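Carbohydrate kinase, FGGY (Novosphingobium aromaticivorans, PDB 3H6E) probably acts as a carbohydrate kinase of the FGGY family, transferring phosphate to a sugar substrate. Local coordinates at residues G183-M188 / A196-I201. Sequence-based numbering, arbitrary orientation.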
ATOM      1  N   GLY A 183      -4.476 -12.036  15.447  1.00 24.70           N
ATOM      2  CA  GLY A 183      -3.469 -12.667  14.614  1.00 24.08           C
ATOM      3  C   GLY A 183      -3.967 -13.989  14.068  1.00 24.36           C
ATOM      4  O   GLY A 183      -3.228 -14.973  14.001  1.00 23.54           O
ATOM      5  N   ASP A 184      -5.237 -14.002  13.679  1.00 24.89           N
ATOM      6  CA  ASP A 184      -5.896 -15.212  13.207  1.00 24.68           C
ATOM      7  C   ASP A 184      -6.989 -14.811  12.222  1.00 22.85           C
ATOM      8  O   ASP A 184      -7.305 -13.630  12.090  1.00 23.28           O
ATOM      9  CB  ASP A 184      -6.502 -15.974  14.390  1.00 24.14           C
ATOM     10  CG  ASP A 184      -6.761 -17.443  14.081  1.00 24.44           C
ATOM     11  OD1 ASP A 184      -6.750 -17.821  12.889  1.00 25.45           O
ATOM     12  OD2 ASP A 184      -6.970 -18.224  15.035  1.00 23.52           O
ATOM     13  N   PHE A 185      -7.562 -15.786  11.526  1.00 23.53           N
ATOM     14  CA  PHE A 185      -8.680 -15.505  10.637  1.00 22.99           C
ATOM     15  C   PHE A 185      -9.833 -14.900  11.426  1.00 21.75           C
ATOM     16  O   PHE A 185      -9.961 -15.125  12.630  1.00 21.60           O
ATOM     17  CB  PHE A 185      -9.146 -16.778   9.934  1.00 23.01           C
ATOM     18  CG  PHE A 185      -8.228 -17.244   8.839  1.00 22.10           C
ATOM     19  CD1 PHE A 185      -7.336 -18.280   9.060  1.00 22.22           C
ATOM     20  CD2 PHE A 185      -8.269 -16.654   7.586  1.00 22.09           C
ATOM     21  CE1 PHE A 185      -6.498 -18.718   8.054  1.00 23.00           C
ATOM     22  CE2 PHE A 185      -7.432 -17.084   6.573  1.00 23.68           C
ATOM     23  CZ  PHE A 185      -6.543 -18.120   6.809  1.00 25.16           C
ATOM     24  N   SER A 186     -10.672 -14.129  10.747  1.00 20.37           N
ATOM     25  CA  SER A 186     -11.822 -13.515  11.393  1.00 22.51           C
ATOM     26  C   SER A 186     -12.909 -14.543  11.714  1.00 25.60           C
ATOM     27  O   SER A 186     -12.983 -15.603  11.083  1.00 25.11           O
ATOM     28  CB  SER A 186     -12.398 -12.406  10.515  1.00 23.59           C
ATOM     29  OG  SER A 186     -12.802 -12.914   9.259  1.00 23.87           O
ATOM     30  N   PRO A 187     -13.753 -14.233  12.708  1.00 25.62           N
ATOM     31  CA  PRO A 187     -14.902 -15.083  13.022  1.00 24.80           C
ATOM     32  C   PRO A 187     -15.663 -15.443  11.754  1.00 26.11           C
ATOM     33  O   PRO A 187     -16.035 -16.602  11.566  1.00 28.50           O
ATOM     34  CB  PRO A 187     -15.761 -14.181  13.905  1.00 24.54           C
ATOM     35  CG  PRO A 187     -14.787 -13.291  14.582  1.00 25.60           C
ATOM     36  CD  PRO A 187     -13.648 -13.081  13.621  1.00 25.59           C
HETATM   37  N   MSE A 188     -15.881 -14.456  10.891  1.00 25.16           N
HETATM   38  CA  MSE A 188     -16.648 -14.659   9.667  1.00 27.37           C
HETATM   39  C   MSE A 188     -16.016 -15.684   8.733  1.00 27.38           C
HETATM   40  O   MSE A 188     -16.679 -16.618   8.288  1.00 27.24           O
HETATM   41  CB  MSE A 188     -16.832 -13.342   8.913  1.00 26.22           C
HETATM   42  CG  MSE A 188     -17.603 -13.510   7.613  1.00 28.49           C
HETATM   43 SE   MSE A 188     -17.465 -12.002   6.385  1.00 38.58          SE
HETATM   44  CE  MSE A 188     -15.547 -12.064   6.026  1.00 26.82           C
ATOM     45  N   ALA A 196     -10.811 -22.504   6.291  1.00 26.48           N
ATOM     46  CA  ALA A 196     -10.362 -23.881   6.119  1.00 26.98           C
ATOM     47  C   ALA A 196      -9.856 -24.154   4.704  1.00 26.32           C
ATOM     48  O   ALA A 196      -9.136 -25.128   4.472  1.00 27.66           O
ATOM     49  CB  ALA A 196     -11.482 -24.850   6.482  1.00 26.74           C
ATOM     50  N   ARG A 197     -10.234 -23.296   3.761  1.00 25.47           N
ATOM     51  CA  ARG A 197      -9.831 -23.467   2.368  1.00 27.21           C
ATOM     52  C   ARG A 197      -8.441 -22.899   2.071  1.00 27.23           C
ATOM     53  O   ARG A 197      -7.836 -23.239   1.054  1.00 28.38           O
ATOM     54  CB  ARG A 197     -10.843 -22.809   1.433  1.00 26.73           C
ATOM     55  CG  ARG A 197     -12.267 -23.317   1.562  1.00 28.11           C
ATOM     56  CD  ARG A 197     -13.175 -22.519   0.635  1.00 29.37           C
ATOM     57  NE  ARG A 197     -14.587 -22.848   0.787  1.00 34.01           N
ATOM     58  CZ  ARG A 197     -15.568 -22.213   0.152  1.00 35.67           C
ATOM     59  NH1 ARG A 197     -15.287 -21.210  -0.674  1.00 32.08           N
ATOM     60  NH2 ARG A 197     -16.830 -22.575   0.342  1.00 35.41           N
ATOM     61  N   PHE A 198      -7.942 -22.034   2.948  1.00 24.29           N
ATOM     62  CA  PHE A 198      -6.662 -21.360   2.716  1.00 26.67           C
ATOM     63  C   PHE A 198      -5.424 -22.243   2.890  1.00 26.10           C
ATOM     64  O   PHE A 198      -5.346 -23.071   3.800  1.00 26.21           O
ATOM     65  CB  PHE A 198      -6.545 -20.109   3.596  1.00 24.81           C
ATOM     66  CG  PHE A 198      -7.156 -18.882   2.983  1.00 25.33           C
ATOM     67  CD1 PHE A 198      -6.386 -18.019   2.221  1.00 25.17           C
ATOM     68  CD2 PHE A 198      -8.501 -18.596   3.159  1.00 24.64           C
ATOM     69  CE1 PHE A 198      -6.942 -16.893   1.651  1.00 23.51           C
ATOM     70  CE2 PHE A 198      -9.064 -17.470   2.589  1.00 22.98           C
ATOM     71  CZ  PHE A 198      -8.280 -16.617   1.832  1.00 21.76           C
ATOM     72  N   ALA A 199      -4.454 -22.049   2.002  1.00 26.11           N
ATOM     73  CA  ALA A 199      -3.158 -22.700   2.126  1.00 26.14           C
ATOM     74  C   ALA A 199      -2.502 -22.303   3.445  1.00 26.59           C
ATOM     75  O   ALA A 199      -2.678 -21.177   3.910  1.00 26.00           O
ATOM     76  CB  ALA A 199      -2.275 -22.320   0.962  1.00 26.67           C
ATOM     77  N   PRO A 200      -1.750 -23.232   4.057  1.00 27.21           N
ATOM     78  CA  PRO A 200      -1.139 -22.983   5.368  1.00 27.28           C
ATOM     79  C   PRO A 200      -0.372 -21.671   5.392  1.00 25.31           C
ATOM     80  O   PRO A 200       0.394 -21.385   4.471  1.00 26.64           O
ATOM     81  CB  PRO A 200      -0.182 -24.165   5.536  1.00 27.57           C
ATOM     82  CG  PRO A 200      -0.807 -25.255   4.735  1.00 29.83           C
ATOM     83  CD  PRO A 200      -1.434 -24.577   3.546  1.00 28.16           C
ATOM     84  N   ILE A 201      -0.592 -20.873   6.430  1.00 23.88           N
ATOM     85  CA  ILE A 201       0.082 -19.587   6.558  1.00 25.90           C
ATOM     86  C   ILE A 201       1.568 -19.746   6.860  1.00 25.91           C
ATOM     87  O   ILE A 201       1.965 -20.534   7.723  1.00 25.75           O
ATOM     88  CB  ILE A 201      -0.573 -18.701   7.635  1.00 24.68           C
ATOM     89  CG1 ILE A 201      -1.897 -18.131   7.115  1.00 24.43           C
ATOM     90  CG2 ILE A 201       0.371 -17.579   8.041  1.00 23.03           C
ATOM     91  CD1 ILE A 201      -2.682 -17.346   8.148  1.00 23.72           C
TER
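Phe198 and Ile201, three residues apart in 196-201, both turn their side chains toward Phe185, and this single phenylalanine carries practically all of the 183-188 side. Phe198 comes first along the chain. Its CB lies 3.8 Å from Phe185 CZ, and Phe185 CE2 sits over one face of the Phe198 ring, offset toward the rim, 3.9 Å from Phe198 CD2. The ring planes meet at 42° with centroids 5.4 Å apart, neither stacked nor edge-to-face; two large apolar rings can bury surface against each other without a fixed orientation. Ala199 directs its small methyl away, while its carbonyl oxygen accepts a hydrogen bond from Ser166. Ile201 then reaches in from the direction opposite to Phe185; with CG1 beside the backbone N (chi1 -75°) and the chain extended beyond it, the terminal CD1 arrives 4.1 Å from Phe185 CE1. The longer arm of this beta-branched residue thus spans the gap at the more exposed end of the contact. Shortening Phe185 to an alanine would probably leave the covered face of Phe198 and the Ile201 methyl without their shared apolar partner. Within the FGGY N-terminal family region, Phe185 lies on strand 184-185, which pairs antiparallel with 178-179, and Trp178 meets it edge-to-face; after helix 187-191 the chain returns so that Phe198 also touches Leu177 and Leu149 of strand 148-151, with Ser166 of strand 166-167 touching both Phe198 and Ile201.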